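Local coordinates for protein sortase B (Streptococcus pyogenes, PDB 3PSQ) that is a class B sortase involved in pilus assembly, probably working as a cysteine transpeptidase through an acyl-thioester intermediate, at residues F76-N81 against F149-V154. Sequence-based numbering, arbitrary orientation.
Sequences FLDYRN and FNPIDV
Asp78 OD1, whose carboxylate meets Pro151 tip to tip, takes two bonds from Arg80: one from backbone N (2.7 Å, on the anti side), closing an Asx turn in the type I turn 78-81, and one from NE on the syn side. Arg80 NH2 adds a salt bridge to Asp78 OD2 at 2.8 Å, so the guanidinium grips the carboxylate side-on. OD2 also accepts from Asn57. Over one guanidinium face lie Pro151 CD, 3.7 Å from Arg80 NH2, and Asn150 OD1, with the Asn150 amide tilted 32° to the guanidinium. That same OD1 N-caps helix 151-155, accepting from Ile152 N at 2.9 Å and from Asp153 N, which stands above the carbonyl plane. Asn81 crosses Pro151 at about a right angle, OD1 3.6 Å from Pro151 CG, its polar ends held by Tyr89, Asp87 and Leu91. A water accepts from Arg80 NH1 and gives a weak bond to Phe149 O. The contact joins the turn after strand 76-77 of the sortase sheet to the start of helix 151-155, where Phe149 touches Arg198, the predicted transition-state stabilizer. Paired with Asp78, which also fixes its plane, Arg80 offers a flat face to Pro151 and Asn150 and its CD to Ile152 CD1.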
# COMPACT_ATOMS: atom_id res chain seq x y z
N PHE A 76 2.41 2.14 -6.98
CA PHE A 76 1.15 2.59 -7.60
C PHE A 76 -0.09 2.14 -6.82
O PHE A 76 -0.14 1.04 -6.29
CB PHE A 76 1.07 2.07 -9.04
CG PHE A 76 1.06 0.56 -9.15
CD1 PHE A 76 -0.15 -0.13 -9.17
CD2 PHE A 76 2.25 -0.17 -9.18
CE1 PHE A 76 -0.15 -1.54 -9.31
CE2 PHE A 76 2.24 -1.56 -9.30
CZ PHE A 76 1.05 -2.25 -9.29
N LEU A 77 -1.10 3.00 -6.76
CA LEU A 77 -2.41 2.64 -6.28
C LEU A 77 -3.10 1.77 -7.32
O LEU A 77 -3.11 2.10 -8.51
CB LEU A 77 -3.27 3.90 -6.05
CG LEU A 77 -4.71 3.66 -5.56
CD1 LEU A 77 -4.72 2.99 -4.18
CD2 LEU A 77 -5.53 4.92 -5.49
N ASP A 78 -3.71 0.68 -6.88
CA ASP A 78 -4.47 -0.17 -7.78
C ASP A 78 -5.39 0.65 -8.72
O ASP A 78 -6.12 1.54 -8.23
CB ASP A 78 -5.28 -1.20 -6.97
CG ASP A 78 -5.96 -2.23 -7.85
OD1 ASP A 78 -6.92 -1.89 -8.55
OD2 ASP A 78 -5.53 -3.38 -7.86
N TYR A 79 -5.37 0.34 -10.03
CA TYR A 79 -6.17 1.05 -10.99
C TYR A 79 -7.68 1.04 -10.71
O TYR A 79 -8.40 1.89 -11.25
CB TYR A 79 -5.92 0.59 -12.44
CG TYR A 79 -6.75 -0.61 -12.89
CD1 TYR A 79 -7.94 -0.45 -13.64
CD2 TYR A 79 -6.35 -1.91 -12.55
CE1 TYR A 79 -8.68 -1.56 -14.04
CE2 TYR A 79 -7.06 -3.01 -12.95
CZ TYR A 79 -8.22 -2.84 -13.70
OH TYR A 79 -8.90 -3.98 -14.05
N ARG A 80 -8.15 0.11 -9.89
CA ARG A 80 -9.59 -0.02 -9.64
C ARG A 80 -10.03 0.80 -8.43
O ARG A 80 -11.19 0.82 -8.13
CB ARG A 80 -9.98 -1.48 -9.40
CG ARG A 80 -9.89 -2.36 -10.63
CD ARG A 80 -9.77 -3.83 -10.24
NE ARG A 80 -8.52 -4.15 -9.57
CZ ARG A 80 -8.04 -5.39 -9.43
NH1 ARG A 80 -8.71 -6.44 -9.92
NH2 ARG A 80 -6.88 -5.61 -8.79
N ASN A 81 -9.12 1.49 -7.75
CA ASN A 81 -9.45 2.21 -6.54
C ASN A 81 -9.80 3.64 -6.83
O ASN A 81 -9.35 4.21 -7.82
CB ASN A 81 -8.27 2.18 -5.57
CG ASN A 81 -8.26 0.96 -4.69
OD1 ASN A 81 -7.24 0.25 -4.59
ND2 ASN A 81 -9.38 0.71 -4.01
N PHE A 149 -5.53 -9.06 -3.26
CA PHE A 149 -5.00 -8.30 -4.41
C PHE A 149 -6.10 -7.84 -5.33
O PHE A 149 -5.84 -7.36 -6.42
CB PHE A 149 -3.88 -9.05 -5.14
CG PHE A 149 -2.69 -9.36 -4.24
CD1 PHE A 149 -1.88 -8.35 -3.79
CD2 PHE A 149 -2.45 -10.64 -3.80
CE1 PHE A 149 -0.83 -8.61 -2.94
CE2 PHE A 149 -1.39 -10.92 -2.96
CZ PHE A 149 -0.58 -9.89 -2.52
N ASN A 150 -7.34 -7.92 -4.85
CA ASN A 150 -8.48 -7.44 -5.61
C ASN A 150 -9.42 -6.62 -4.70
O ASN A 150 -10.19 -7.18 -3.91
CB ASN A 150 -9.21 -8.60 -6.27
CG ASN A 150 -10.29 -8.13 -7.26
OD1 ASN A 150 -10.86 -7.07 -7.07
ND2 ASN A 150 -10.56 -8.92 -8.31
N PRO A 151 -9.35 -5.29 -4.79
CA PRO A 151 -10.18 -4.40 -3.97
C PRO A 151 -11.69 -4.59 -4.22
O PRO A 151 -12.51 -4.30 -3.36
CB PRO A 151 -9.74 -2.99 -4.41
CG PRO A 151 -8.34 -3.19 -4.98
CD PRO A 151 -8.39 -4.55 -5.63
N ILE A 152 -12.05 -5.09 -5.39
CA ILE A 152 -13.46 -5.34 -5.65
C ILE A 152 -13.92 -6.54 -4.84
O ILE A 152 -14.97 -6.49 -4.19
CB ILE A 152 -13.74 -5.48 -7.14
CG1 ILE A 152 -13.54 -4.11 -7.82
CG2 ILE A 152 -15.13 -6.00 -7.38
CD1 ILE A 152 -13.51 -4.20 -9.40
N ASP A 153 -13.11 -7.61 -4.84
CA ASP A 153 -13.43 -8.82 -4.07
C ASP A 153 -13.51 -8.50 -2.60
O ASP A 153 -14.43 -8.93 -1.91
CB ASP A 153 -12.47 -9.99 -4.36
CG ASP A 153 -12.69 -10.61 -5.74
OD1 ASP A 153 -13.78 -10.42 -6.33
OD2 ASP A 153 -11.77 -11.26 -6.28
N VAL A 154 -12.56 -7.73 -2.10
CA VAL A 154 -12.63 -7.27 -0.71
C VAL A 154 -13.93 -6.49 -0.42
O VAL A 154 -14.60 -6.73 0.59
CB VAL A 154 -11.38 -6.44 -0.30
CG1 VAL A 154 -11.55 -5.86 1.10
CG2 VAL A 154 -10.11 -7.31 -0.38
O HOH W 1 -6.78 -8.76 -9.45